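Local coordinates for protein muramidase (Trichobolus zukalii, PDB 6ZMV) that hydrolyses the beta-1,4-glycosidic bonds of peptidoglycan between N-acetylmuramic acid and N-acetylglucosamine, as a fungal lysozyme of glycoside hydrolase family 25, at residues S13-A17 / T44-A49; A73-F77 / R122-S127; G136-W140 / E167-W172; Y174-F180 / S190-N194. One frame throughout, in Å; residues are numbered along the deposited sequence.

Interaction 1 (S13-A17 / T44-A49); sequences SVNYA and THYTGA
A tyrosine knob set into a hole on a neighbouring helix joins two helices on the outside of the beta/alpha barrel expected of a family 25 glycoside hydrolase. Ser13 and Val14 are extended, and Asn15, the centre of an inverse gamma turn, is at the N-cap position before the helix that begins at Tyr16; 44-49 is regular helix. The closest backbone approach pairs Tyr16 with Ala49, CA to CA 5.7 Å. Tyr16, chi1 -49° (m), lays its ring among Thr44, His45, Gly48 and Ala49. One face rests on the backbone of the second helix: Gly48 CA lies 3.9 Å from the Tyr16 ring centroid in a CH-pi contact, and a side chain on Gly48 would collide with the ring. The phenol tip meets His45 (chi1 m), with a 2.6 Å hydrogen bond between Tyr16 OH and His45 ND1 near the planes of both rings, which stand rim to rim with planes at 73°. Val14 CG2 reaches within 3.7 Å of His45 CE1. His45 NE2 bonds to Ser8 O, so the histidine ties the tyrosine to the chain just past strand 2-7. Val14 and His45 both pack on Ile7 of that strand, while His45 and Ala49 reach Ile29 and Val27 of strand 26-33.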
loop_
_atom_site.group_PDB
_atom_site.type_symbol
_atom_site.label_atom_id
_atom_site.label_comp_id
_atom_site.label_asym_id
_atom_site.label_seq_id
_atom_site.Cartn_x
_atom_site.Cartn_y
_atom_site.Cartn_z
ATOM N N SER A 13 -6.229 -15.012 11.457
ATOM C CA SER A 13 -7.515 -15.537 10.959
ATOM C C SER A 13 -8.377 -14.347 10.594
ATOM O O SER A 13 -8.593 -13.455 11.428
ATOM C CB SER A 13 -8.202 -16.369 12.023
ATOM O OG SER A 13 -9.372 -16.961 11.522
ATOM N N VAL A 14 -8.931 -14.381 9.411
ATOM C CA VAL A 14 -9.861 -13.328 8.913
ATOM C C VAL A 14 -11.067 -13.997 8.231
ATOM O O VAL A 14 -10.825 -14.843 7.385
ATOM C CB VAL A 14 -9.149 -12.338 7.969
ATOM C CG1 VAL A 14 -10.136 -11.377 7.345
ATOM C CG2 VAL A 14 -8.109 -11.507 8.715
ATOM N N ASN A 15 -12.281 -13.534 8.499
ATOM C CA ASN A 15 -13.483 -14.005 7.793
ATOM C C ASN A 15 -13.668 -13.145 6.556
ATOM O O ASN A 15 -14.384 -12.145 6.555
ATOM C CB ASN A 15 -14.671 -13.914 8.732
ATOM C CG ASN A 15 -15.978 -14.441 8.196
ATOM O OD1 ASN A 15 -17.042 -14.360 8.880
ATOM N ND2 ASN A 15 -15.943 -14.892 6.988
ATOM N N TYR A 16 -13.008 -13.547 5.487
ATOM C CA TYR A 16 -12.949 -12.765 4.245
ATOM C C TYR A 16 -14.379 -12.575 3.700
ATOM O O TYR A 16 -14.767 -11.520 3.205
ATOM C CB TYR A 16 -12.085 -13.401 3.177
ATOM C CG TYR A 16 -10.733 -13.812 3.702
ATOM C CD1 TYR A 16 -9.727 -12.891 3.915
ATOM C CD2 TYR A 16 -10.463 -15.113 4.064
ATOM C CE1 TYR A 16 -8.508 -13.251 4.488
ATOM C CE2 TYR A 16 -9.270 -15.507 4.667
ATOM C CZ TYR A 16 -8.295 -14.563 4.933
ATOM O OH TYR A 16 -7.170 -14.963 5.549
ATOM N N ALA A 17 -15.138 -13.667 3.710
ATOM C CA ALA A 17 -16.516 -13.650 3.180
ATOM C C ALA A 17 -17.407 -12.733 4.006
ATOM O O ALA A 17 -18.256 -12.005 3.459
ATOM C CB ALA A 17 -17.096 -15.029 3.114
ATOM N N THR A 44 -2.261 -17.194 2.805
ATOM C CA THR A 44 -3.579 -17.500 3.416
ATOM C C THR A 44 -4.547 -16.360 3.134
ATOM O O THR A 44 -5.692 -16.583 2.659
ATOM C CB THR A 44 -3.496 -17.695 4.930
ATOM O OG1 THR A 44 -2.572 -18.770 5.202
ATOM C CG2 THR A 44 -4.817 -17.885 5.656
ATOM N N HIS A 45 -4.139 -15.149 3.376
ATOM C CA HIS A 45 -4.994 -13.982 3.170
ATOM C C HIS A 45 -5.281 -13.774 1.703
ATOM O O HIS A 45 -6.426 -13.471 1.322
ATOM C CB HIS A 45 -4.348 -12.758 3.773
ATOM C CG HIS A 45 -4.298 -12.666 5.250
ATOM N ND1 HIS A 45 -5.284 -13.199 6.039
ATOM C CD2 HIS A 45 -3.398 -12.033 6.056
ATOM C CE1 HIS A 45 -5.010 -12.901 7.319
ATOM N NE2 HIS A 45 -3.834 -12.166 7.374
ATOM N N TYR A 46 -4.292 -13.892 0.850
ATOM C CA TYR A 46 -4.488 -13.634 -0.602
ATOM C C TYR A 46 -5.418 -14.645 -1.227
ATOM O O TYR A 46 -6.340 -14.261 -1.932
ATOM C CB TYR A 46 -3.112 -13.643 -1.273
ATOM C CG TYR A 46 -2.975 -12.886 -2.571
ATOM C CD1 TYR A 46 -2.585 -11.559 -2.589
ATOM C CD2 TYR A 46 -3.170 -13.495 -3.794
ATOM C CE1 TYR A 46 -2.323 -10.884 -3.761
ATOM C CE2 TYR A 46 -2.922 -12.835 -4.983
ATOM C CZ TYR A 46 -2.503 -11.521 -4.969
ATOM O OH TYR A 46 -2.167 -10.843 -6.107
ATOM N N THR A 47 -5.293 -15.920 -0.833
ATOM C CA THR A 47 -6.185 -17.000 -1.325
ATOM C C THR A 47 -7.597 -16.766 -0.805
ATOM O O THR A 47 -8.564 -16.877 -1.549
ATOM C CB THR A 47 -5.629 -18.339 -0.877
ATOM O OG1 THR A 47 -4.326 -18.536 -1.421
ATOM C CG2 THR A 47 -6.520 -19.459 -1.273
ATOM N N GLY A 48 -7.756 -16.507 0.483
ATOM C CA GLY A 48 -9.075 -16.316 1.070
ATOM C C GLY A 48 -9.757 -15.118 0.472
ATOM O O GLY A 48 -10.980 -15.126 0.233
ATOM N N ALA A 49 -9.010 -14.041 0.276
ATOM C CA ALA A 49 -9.565 -12.825 -0.327
ATOM C C ALA A 49 -10.043 -13.118 -1.732
ATOM O O ALA A 49 -11.154 -12.661 -2.111
ATOM C CB ALA A 49 -8.568 -11.701 -0.363
#

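Interaction 2 (A73-F77 / R122-S127); sequences ADFFF and RYKTLS. With SO4 (sulfate ion), chain G.
Asp74 and Arg122 form a salt bridge between two helices on the outside of the beta/alpha barrel, and it illustrates how a charged pair can border an apolar helix-helix interface. Arg122 NE donates to Asp74 OD1 at 2.7 Å and nearly straight; Arg122 NH2 adds two weak bonds, each 3.3 Å, to Asp74 OD1 and Asp74 OD2. Arg122 takes chi1 t and chi2 p, Asp74 chi1 m. Both segments, 73-77 and 122-127, are regular alpha helix. Their axes approach to 9.5 Å and run in broadly the same direction, crossing at -39°, with Ala73 nearest Tyr123 (CA to CA 5.6 Å). The small Ala73 allows this closeness, its CB lying 3.7 Å from Arg122 CB. Further along, Phe76 (chi1 t) and Tyr123 (chi1 t) meet at 3.6 Å between Phe76 CE2 and Tyr123 CE1, their planes 30° apart but slid so that the rings barely overlap. Tyr123 OH is hydrogen-bonded to Gly81 O and Gly92 N, and Phe76 reaches Ala31 of strand 26-33. Lys124, outside the interface, donates from NZ to O1 of a sulfate ion at 3.0 Å. Phe77, also chi1 t, ends the interface by lying against Leu126 (chi1 m): Leu126 CB stands 3.7 Å from the Phe77 ring centroid, only 4° off the ring normal.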
loop_
_atom_site.group_PDB
_atom_site.type_symbol
_atom_site.label_atom_id
_atom_site.label_comp_id
_atom_site.label_asym_id
_atom_site.label_seq_id
_atom_site.Cartn_x
_atom_site.Cartn_y
_atom_site.Cartn_z
ATOM N N ALA A 73 12.224 -3.651 -3.908
ATOM C CA ALA A 73 11.208 -3.872 -4.947
ATOM C C ALA A 73 11.328 -5.280 -5.533
ATOM O O ALA A 73 10.303 -5.928 -5.726
ATOM C CB ALA A 73 11.287 -2.839 -6.041
ATOM N N ASP A 74 12.548 -5.771 -5.741
ATOM C CA ASP A 74 12.718 -7.126 -6.303
ATOM C C ASP A 74 12.139 -8.142 -5.307
ATOM O O ASP A 74 11.434 -9.090 -5.685
ATOM C CB ASP A 74 14.207 -7.446 -6.473
ATOM C CG ASP A 74 14.838 -6.832 -7.689
ATOM O OD1 ASP A 74 14.115 -6.344 -8.537
ATOM O OD2 ASP A 74 16.087 -6.850 -7.745
ATOM N N PHE A 75 12.470 -7.976 -4.026
ATOM C CA PHE A 75 12.044 -8.902 -2.973
ATOM C C PHE A 75 10.520 -8.917 -2.852
ATOM O O PHE A 75 9.897 -9.974 -2.801
ATOM C CB PHE A 75 12.757 -8.530 -1.669
ATOM C CG PHE A 75 12.408 -9.433 -0.533
ATOM C CD1 PHE A 75 12.732 -10.783 -0.564
ATOM C CD2 PHE A 75 11.873 -8.909 0.629
ATOM C CE1 PHE A 75 12.424 -11.577 0.528
ATOM C CE2 PHE A 75 11.514 -9.713 1.693
ATOM C CZ PHE A 75 11.791 -11.037 1.633
ATOM N N PHE A 76 9.924 -7.746 -2.812
ATOM C CA PHE A 76 8.448 -7.606 -2.766
ATOM C C PHE A 76 7.813 -8.312 -3.967
ATOM O O PHE A 76 6.877 -9.076 -3.839
ATOM C CB PHE A 76 8.097 -6.145 -2.718
ATOM C CG PHE A 76 6.639 -5.818 -2.826
ATOM C CD1 PHE A 76 5.702 -6.410 -2.017
ATOM C CD2 PHE A 76 6.232 -4.872 -3.734
ATOM C CE1 PHE A 76 4.376 -6.050 -2.103
ATOM C CE2 PHE A 76 4.887 -4.478 -3.816
ATOM C CZ PHE A 76 3.973 -5.067 -2.959
ATOM N N PHE A 77 8.320 -7.980 -5.151
ATOM C CA PHE A 77 7.719 -8.465 -6.390
ATOM C C PHE A 77 7.736 -9.989 -6.438
ATOM O O PHE A 77 6.717 -10.561 -6.905
ATOM C CB PHE A 77 8.466 -7.849 -7.573
ATOM C CG PHE A 77 7.929 -8.297 -8.901
ATOM C CD1 PHE A 77 6.731 -7.769 -9.382
ATOM C CD2 PHE A 77 8.587 -9.288 -9.634
ATOM C CE1 PHE A 77 6.231 -8.200 -10.600
ATOM C CE2 PHE A 77 8.131 -9.668 -10.875
ATOM C CZ PHE A 77 6.931 -9.153 -11.325
ATOM N N ARG A 122 11.860 0.455 -10.142
ATOM C CA ARG A 122 12.093 -0.998 -10.240
ATOM C C ARG A 122 10.762 -1.745 -10.292
ATOM O O ARG A 122 10.592 -2.657 -11.140
ATOM C CB ARG A 122 12.923 -1.472 -9.065
ATOM C CG ARG A 122 13.420 -2.886 -9.200
ATOM C CD ARG A 122 14.228 -3.137 -10.449
ATOM N NE ARG A 122 14.821 -4.448 -10.375
ATOM C CZ ARG A 122 15.861 -4.819 -11.081
ATOM N NH1 ARG A 122 16.418 -4.019 -11.965
ATOM N NH2 ARG A 122 16.320 -6.037 -10.922
ATOM N N TYR A 123 9.811 -1.378 -9.444
ATOM C CA TYR A 123 8.495 -2.034 -9.451
ATOM C C TYR A 123 7.790 -1.841 -10.796
ATOM O O TYR A 123 7.172 -2.815 -11.303
ATOM C CB TYR A 123 7.655 -1.544 -8.261
ATOM C CG TYR A 123 6.363 -2.309 -8.147
ATOM C CD1 TYR A 123 6.349 -3.505 -7.453
ATOM C CD2 TYR A 123 5.197 -1.863 -8.786
ATOM C CE1 TYR A 123 5.193 -4.261 -7.414
ATOM C CE2 TYR A 123 4.038 -2.608 -8.723
ATOM C CZ TYR A 123 4.043 -3.841 -8.068
ATOM O OH TYR A 123 2.837 -4.563 -7.965
ATOM N N LYS A 124 7.882 -0.656 -11.375
ATOM C CA LYS A 124 7.305 -0.375 -12.677
ATOM C C LYS A 124 7.873 -1.294 -13.749
ATOM O O LYS A 124 7.085 -1.832 -14.545
ATOM C CB LYS A 124 7.546 1.096 -13.018
ATOM C CG LYS A 124 7.232 1.588 -14.423
ATOM C CD LYS A 124 5.820 1.670 -14.726
ATOM C CE LYS A 124 5.618 2.315 -16.076
ATOM N NZ LYS A 124 4.209 2.145 -16.517
ATOM N N THR A 125 9.191 -1.459 -13.824
ATOM C CA THR A 125 9.723 -2.330 -14.889
ATOM C C THR A 125 9.338 -3.768 -14.629
ATOM O O THR A 125 9.110 -4.500 -15.599
ATOM C CB THR A 125 11.220 -2.145 -15.107
ATOM O OG1 THR A 125 11.509 -2.705 -16.385
ATOM C CG2 THR A 125 12.072 -2.730 -14.014
ATOM N N LEU A 126 9.273 -4.213 -13.366
ATOM C CA LEU A 126 8.983 -5.644 -13.089
ATOM C C LEU A 126 7.506 -5.945 -13.373
ATOM O O LEU A 126 7.213 -7.026 -13.958
ATOM C CB LEU A 126 9.280 -5.912 -11.620
ATOM C CG LEU A 126 10.747 -5.916 -11.258
ATOM C CD1 LEU A 126 10.909 -6.041 -9.743
ATOM C CD2 LEU A 126 11.528 -7.008 -12.000
ATOM N N SER A 127 6.600 -5.060 -12.947
ATOM C CA SER A 127 5.142 -5.337 -12.982
ATOM C C SER A 127 4.455 -4.763 -14.227
ATOM O O SER A 127 3.342 -5.245 -14.531
ATOM C CB SER A 127 4.463 -4.778 -11.751
ATOM O OG SER A 127 4.311 -3.371 -11.865
HETATM S S SO4 G . 0.701 2.928 -14.736
HETATM O O1 SO4 G . 2.123 2.815 -14.509
HETATM O O2 SO4 G . 0.127 2.652 -13.457
HETATM O O3 SO4 G . 0.430 4.295 -15.117
HETATM O O4 SO4 G . 0.206 1.983 -15.712
#

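Interaction 3 (G136-W140 / E167-W172); sequences GYYWW and EIPGGW
Gly136 sits at the N-cap position of the helix of Tyr137 to Trp140, with Trp140 N bonded to Gly136 O at 3.2 Å, while Glu167 to Trp172 is an irregular loop that closes in a type I' beta turn from Pro169 to Trp172, with Trp172 N bonded to Pro169 O at 3.2 Å. Gly170 and Gly171 occupy its corners with positive phi (67° and 68°). Helix and loop come nearest at Tyr137 and Pro169, CA to CA 5.6 Å. Tyr137 (chi1 t) brings CD1 to 3.3 Å from Glu167 O and 3.7 Å from Pro169 CB. In this barrel enzyme the contact packs the loop joining strand 156-159 to strand 177-181 against the helix that follows strand 132-136. Trp140 (chi1 t) faces the turn: its CD1 is 3.9 Å from Pro169 CB, and its NE1, bonded to Ser147 O, lies 3.7 Å from Gly170 CA, where a side chain would clash. Trp172 (chi1 -90°), its NE1 held by Cys154 O, points its edge at the Trp140 face in a T-shaped stack, six-membered-ring centroids 5.2 Å apart and planes at 65°.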
loop_
_atom_site.group_PDB
_atom_site.type_symbol
_atom_site.label_atom_id
_atom_site.label_comp_id
_atom_site.label_asym_id
_atom_site.label_seq_id
_atom_site.Cartn_x
_atom_site.Cartn_y
_atom_site.Cartn_z
ATOM N N GLY A 136 1.547 8.773 5.860
ATOM C CA GLY A 136 0.836 9.859 6.540
ATOM C C GLY A 136 1.325 11.198 6.041
ATOM O O GLY A 136 2.390 11.292 5.446
ATOM N N TYR A 137 0.589 12.247 6.340
ATOM C CA TYR A 137 0.877 13.590 5.826
ATOM C C TYR A 137 2.212 14.083 6.414
ATOM O O TYR A 137 3.108 14.484 5.664
ATOM C CB TYR A 137 -0.235 14.549 6.228
ATOM C CG TYR A 137 0.040 15.974 5.822
ATOM C CD1 TYR A 137 -0.285 16.375 4.542
ATOM C CD2 TYR A 137 0.586 16.899 6.685
ATOM C CE1 TYR A 137 -0.031 17.653 4.114
ATOM C CE2 TYR A 137 0.796 18.180 6.270
ATOM C CZ TYR A 137 0.525 18.558 4.974
ATOM O OH TYR A 137 0.724 19.843 4.562
ATOM N N TYR A 138 2.356 14.052 7.731
ATOM C CA TYR A 138 3.572 14.626 8.330
ATOM C C TYR A 138 4.807 13.784 8.004
ATOM O O TYR A 138 5.876 14.382 7.858
ATOM C CB TYR A 138 3.436 14.863 9.827
ATOM C CG TYR A 138 2.404 15.909 10.112
ATOM C CD1 TYR A 138 2.652 17.226 9.764
ATOM C CD2 TYR A 138 1.184 15.602 10.650
ATOM C CE1 TYR A 138 1.723 18.228 9.970
ATOM C CE2 TYR A 138 0.234 16.584 10.836
ATOM C CZ TYR A 138 0.491 17.895 10.480
ATOM O OH TYR A 138 -0.526 18.810 10.698
ATOM N N TRP A 139 4.667 12.476 7.845
ATOM C CA TRP A 139 5.788 11.628 7.446
ATOM C C TRP A 139 6.291 12.114 6.093
ATOM O O TRP A 139 7.464 12.326 5.853
ATOM C CB TRP A 139 5.424 10.124 7.412
ATOM C CG TRP A 139 6.634 9.278 7.241
ATOM C CD1 TRP A 139 7.360 8.725 8.253
ATOM C CD2 TRP A 139 7.336 8.978 6.022
ATOM N NE1 TRP A 139 8.438 8.062 7.750
ATOM C CE2 TRP A 139 8.480 8.236 6.395
ATOM C CE3 TRP A 139 7.156 9.266 4.675
ATOM C CZ2 TRP A 139 9.429 7.818 5.467
ATOM C CZ3 TRP A 139 8.078 8.823 3.756
ATOM C CH2 TRP A 139 9.231 8.152 4.151
ATOM N N TRP A 140 5.374 12.284 5.149
ATOM C CA TRP A 140 5.810 12.670 3.770
ATOM C C TRP A 140 6.459 14.059 3.812
ATOM O O TRP A 140 7.469 14.289 3.144
ATOM C CB TRP A 140 4.585 12.655 2.839
ATOM C CG TRP A 140 4.966 12.728 1.405
ATOM C CD1 TRP A 140 5.045 13.804 0.589
ATOM C CD2 TRP A 140 5.555 11.633 0.663
ATOM N NE1 TRP A 140 5.578 13.441 -0.624
ATOM C CE2 TRP A 140 5.909 12.134 -0.591
ATOM C CE3 TRP A 140 5.776 10.282 0.934
ATOM C CZ2 TRP A 140 6.487 11.332 -1.563
ATOM C CZ3 TRP A 140 6.335 9.482 -0.031
ATOM C CH2 TRP A 140 6.706 10.022 -1.237
ATOM N N GLU A 167 -5.277 17.530 4.757
ATOM C CA GLU A 167 -4.477 18.066 3.646
ATOM C C GLU A 167 -3.812 16.901 2.889
ATOM O O GLU A 167 -3.362 15.902 3.492
ATOM C CB GLU A 167 -3.427 19.059 4.153
ATOM C CG GLU A 167 -4.080 20.311 4.720
ATOM C CD GLU A 167 -4.550 21.264 3.645
ATOM O OE1 GLU A 167 -3.885 21.322 2.563
ATOM O OE2 GLU A 167 -5.562 21.941 3.866
ATOM N N ILE A 168 -3.712 17.079 1.573
ATOM C CA ILE A 168 -3.081 16.080 0.708
ATOM C C ILE A 168 -1.616 16.469 0.533
ATOM O O ILE A 168 -1.312 17.580 0.093
ATOM C CB ILE A 168 -3.817 15.984 -0.621
ATOM C CG1 ILE A 168 -5.349 15.892 -0.515
ATOM C CG2 ILE A 168 -3.259 14.856 -1.437
ATOM C CD1 ILE A 168 -5.840 14.698 0.258
ATOM N N PRO A 169 -0.675 15.570 0.889
ATOM C CA PRO A 169 0.726 15.929 0.783
ATOM C C PRO A 169 1.236 15.815 -0.662
ATOM O O PRO A 169 0.557 15.267 -1.542
ATOM C CB PRO A 169 1.409 14.845 1.650
ATOM C CG PRO A 169 0.468 13.593 1.457
ATOM C CD PRO A 169 -0.913 14.206 1.392
ATOM N N GLY A 170 2.452 16.304 -0.867
ATOM C CA GLY A 170 3.265 15.922 -2.018
ATOM C C GLY A 170 2.713 16.387 -3.341
ATOM O O GLY A 170 3.114 15.823 -4.347
ATOM N N GLY A 171 1.841 17.368 -3.388
ATOM C CA GLY A 171 1.311 17.772 -4.685
ATOM C C GLY A 171 0.427 16.733 -5.336
ATOM O O GLY A 171 0.028 16.929 -6.499
ATOM N N TRP A 172 0.058 15.682 -4.625
ATOM C CA TRP A 172 -1.000 14.762 -5.162
ATOM C C TRP A 172 -2.295 15.523 -5.282
ATOM O O TRP A 172 -2.588 16.402 -4.460
ATOM C CB TRP A 172 -1.123 13.565 -4.241
ATOM C CG TRP A 172 -0.252 12.377 -4.546
ATOM C CD1 TRP A 172 -0.471 11.464 -5.545
ATOM C CD2 TRP A 172 0.927 11.924 -3.884
ATOM N NE1 TRP A 172 0.481 10.495 -5.535
ATOM C CE2 TRP A 172 1.341 10.729 -4.504
ATOM C CE3 TRP A 172 1.631 12.402 -2.780
ATOM C CZ2 TRP A 172 2.473 10.021 -4.041
ATOM C CZ3 TRP A 172 2.762 11.725 -2.361
ATOM C CH2 TRP A 172 3.146 10.522 -2.960
HETATM O O HOH W 1 0.889 19.797 1.235
#

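Interaction 4 (Y174-F180 / S190-N194); sequences YQTIWQF and SDSFN
Tyr174 opens the first segment in extended conformation, its CB 3.9 Å from Asn194 ND2. The same Asn194 ND2 donates to Gln175 O at 2.9 Å, and a water bridges Gln175 OE1 and Ser192 O. At Thr176 the backbone turns helical (psi -43°), yet Thr176 O still accepts Asn194 N at 2.9 Å. The antiparallel pairing of a beta hairpin then runs on, strand axes 4.5 Å apart and at 154°. Ile177 faces Phe193 in a non-hydrogen-bonded pair (CA to CA 4.4 Å), with Ile177 CG1 4.1 Å from Phe193 CD1. Trp178 and Ser192 form a hydrogen-bonded pair: Trp178 N to Ser192 O 2.9 Å, Ser192 N to Trp178 O 2.8 Å. Gln179 pairs with Asp191 (CA to CA 4.3 Å), non-hydrogen-bonded, Gln179 CB lying 3.2 Å from Asp191 OD1. Gln179 OE1 is bonded to Tyr134 OH and Tyr161 OH, and Gln179 NE2 to Asp6 and a glycerol, so this polar cluster may mark a pocket. Phe180 N reaches Ser190 O at 3.0 Å, and the Phe180 ring (chi1 p) takes Ser190 CB over one face. Strand 177-181 continues the sheet through strand 156-159, strand 189-193 through strand 2-7, while Phe193 packs against helix 197-205.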
loop_
_atom_site.group_PDB
_atom_site.type_symbol
_atom_site.label_atom_id
_atom_site.label_comp_id
_atom_site.label_asym_id
_atom_site.label_seq_id
_atom_site.Cartn_x
_atom_site.Cartn_y
_atom_site.Cartn_z
ATOM N N TYR A 174 -5.233 14.331 -4.774
ATOM C CA TYR A 174 -6.205 13.582 -3.979
ATOM C C TYR A 174 -5.541 12.275 -3.623
ATOM O O TYR A 174 -4.615 11.814 -4.298
ATOM C CB TYR A 174 -7.508 13.301 -4.748
ATOM C CG TYR A 174 -7.244 12.705 -6.109
ATOM C CD1 TYR A 174 -6.979 13.485 -7.220
ATOM C CD2 TYR A 174 -7.217 11.334 -6.257
ATOM C CE1 TYR A 174 -6.659 12.905 -8.423
ATOM C CE2 TYR A 174 -6.855 10.744 -7.452
ATOM C CZ TYR A 174 -6.586 11.530 -8.542
ATOM O OH TYR A 174 -6.277 10.946 -9.726
ATOM N N GLN A 175 -6.034 11.672 -2.548
ATOM C CA GLN A 175 -5.673 10.281 -2.206
ATOM C C GLN A 175 -6.544 9.342 -3.043
ATOM O O GLN A 175 -7.731 9.572 -3.228
ATOM C CB GLN A 175 -5.879 10.045 -0.711
ATOM C CG GLN A 175 -7.282 9.651 -0.248
ATOM C CD GLN A 175 -8.396 10.657 -0.358
ATOM O OE1 GLN A 175 -9.599 10.306 -0.129
ATOM N NE2 GLN A 175 -8.052 11.875 -0.601
ATOM N N THR A 176 -5.947 8.263 -3.502
ATOM C CA THR A 176 -6.669 7.155 -4.133
ATOM C C THR A 176 -7.391 6.314 -3.076
ATOM O O THR A 176 -8.539 5.848 -3.302
ATOM C CB THR A 176 -5.732 6.388 -5.049
ATOM O OG1 THR A 176 -5.298 7.252 -6.094
ATOM C CG2 THR A 176 -6.377 5.169 -5.625
ATOM N N ILE A 177 -6.734 6.049 -1.979
ATOM C CA ILE A 177 -7.288 5.297 -0.837
ATOM C C ILE A 177 -6.978 6.113 0.406
ATOM O O ILE A 177 -5.875 6.650 0.526
ATOM C CB ILE A 177 -6.769 3.842 -0.783
ATOM C CG1 ILE A 177 -7.146 3.050 -2.037
ATOM C CG2 ILE A 177 -7.199 3.124 0.497
ATOM C CD1 ILE A 177 -6.372 1.770 -2.251
ATOM N N TRP A 178 -7.914 6.152 1.340
ATOM C CA TRP A 178 -7.765 6.728 2.680
ATOM C C TRP A 178 -7.799 5.619 3.717
ATOM O O TRP A 178 -8.810 4.903 3.802
ATOM C CB TRP A 178 -8.909 7.705 2.869
ATOM C CG TRP A 178 -9.010 8.393 4.182
ATOM C CD1 TRP A 178 -8.065 8.593 5.133
ATOM C CD2 TRP A 178 -10.197 8.987 4.699
ATOM N NE1 TRP A 178 -8.561 9.308 6.191
ATOM C CE2 TRP A 178 -9.885 9.561 5.955
ATOM C CE3 TRP A 178 -11.513 9.079 4.220
ATOM C CZ2 TRP A 178 -10.862 10.161 6.750
ATOM C CZ3 TRP A 178 -12.446 9.755 4.973
ATOM C CH2 TRP A 178 -12.121 10.308 6.213
ATOM N N GLN A 179 -6.775 5.496 4.515
ATOM C CA GLN A 179 -6.748 4.620 5.691
ATOM C C GLN A 179 -7.227 5.473 6.850
ATOM O O GLN A 179 -6.490 6.361 7.306
ATOM C CB GLN A 179 -5.382 4.002 5.931
ATOM C CG GLN A 179 -5.437 2.921 6.995
ATOM C CD GLN A 179 -4.043 2.512 7.453
ATOM O OE1 GLN A 179 -3.341 3.334 8.091
ATOM N NE2 GLN A 179 -3.655 1.334 7.028
ATOM N N PHE A 180 -8.432 5.236 7.317
ATOM C CA PHE A 180 -9.093 6.198 8.251
ATOM C C PHE A 180 -9.214 5.707 9.689
ATOM O O PHE A 180 -9.548 6.517 10.532
ATOM C CB PHE A 180 -10.461 6.596 7.729
ATOM C CG PHE A 180 -11.450 5.474 7.577
ATOM C CD1 PHE A 180 -12.291 5.164 8.650
ATOM C CD2 PHE A 180 -11.619 4.770 6.379
ATOM C CE1 PHE A 180 -13.257 4.187 8.500
ATOM C CE2 PHE A 180 -12.608 3.809 6.238
ATOM C CZ PHE A 180 -13.403 3.506 7.297
ATOM N N SER A 190 -8.947 0.099 8.602
ATOM C CA SER A 190 -10.069 0.422 7.697
ATOM C C SER A 190 -9.571 1.316 6.577
ATOM O O SER A 190 -8.903 2.346 6.840
ATOM C CB SER A 190 -11.149 1.148 8.441
ATOM O OG SER A 190 -11.690 0.348 9.497
ATOM N N ASP A 191 -10.002 1.029 5.363
ATOM C CA ASP A 191 -9.661 1.815 4.176
ATOM C C ASP A 191 -10.924 2.198 3.390
ATOM O O ASP A 191 -11.916 1.511 3.433
ATOM C CB ASP A 191 -8.692 1.061 3.273
ATOM C CG ASP A 191 -7.372 0.751 3.950
ATOM O OD1 ASP A 191 -6.591 1.686 4.168
ATOM O OD2 ASP A 191 -7.136 -0.433 4.287
ATOM N N SER A 192 -10.807 3.292 2.647
ATOM C CA SER A 192 -11.878 3.742 1.741
ATOM C C SER A 192 -11.278 4.200 0.410
ATOM O O SER A 192 -10.393 5.084 0.410
ATOM C CB SER A 192 -12.642 4.894 2.377
ATOM O OG SER A 192 -13.742 5.289 1.574
ATOM N N PHE A 193 -11.725 3.590 -0.659
ATOM C CA PHE A 193 -11.290 4.008 -1.987
ATOM C C PHE A 193 -12.095 5.226 -2.435
ATOM O O PHE A 193 -13.303 5.283 -2.235
ATOM C CB PHE A 193 -11.466 2.850 -2.950
ATOM C CG PHE A 193 -11.319 3.221 -4.398
ATOM C CD1 PHE A 193 -10.058 3.354 -4.957
ATOM C CD2 PHE A 193 -12.437 3.514 -5.168
ATOM C CE1 PHE A 193 -9.892 3.751 -6.266
ATOM C CE2 PHE A 193 -12.274 3.958 -6.477
ATOM C CZ PHE A 193 -11.013 4.033 -7.020
ATOM N N ASN A 194 -11.388 6.143 -3.068
ATOM C CA ASN A 194 -11.949 7.437 -3.538
ATOM C C ASN A 194 -12.654 7.295 -4.893
ATOM O O ASN A 194 -12.069 7.505 -5.951
ATOM C CB ASN A 194 -10.796 8.413 -3.580
ATOM C CG ASN A 194 -11.197 9.848 -3.835
ATOM O OD1 ASN A 194 -12.301 10.076 -4.305
ATOM N ND2 ASN A 194 -10.337 10.817 -3.618
HETATM O O HOH W 2 -10.943 7.796 0.054
#

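The four contacts follow one another in series around one barrel, each closing before the next opens along the chain. Interactions 1 and 2 pack the outer layer: helix 42-51 comes after strands 26-33 and 37-38, and helix 69-78 follows strand 55-61; the centres of interactions 1 and 2 are about 24 Å apart. Interaction 3 lies across the centre of the chain from interaction 1, about 31 Å between centres. Interaction 4 belongs to the sheet itself, where the antiparallel hairpin helps complete the ring back to strand 2-7. Interactions 3 and 4 touch, Ile168 CD1 lying 3.7 Å from Gln175 NE2, with centres about 13 Å apart. Interactions 2 and 4 lie on opposite sides of the chain's centre.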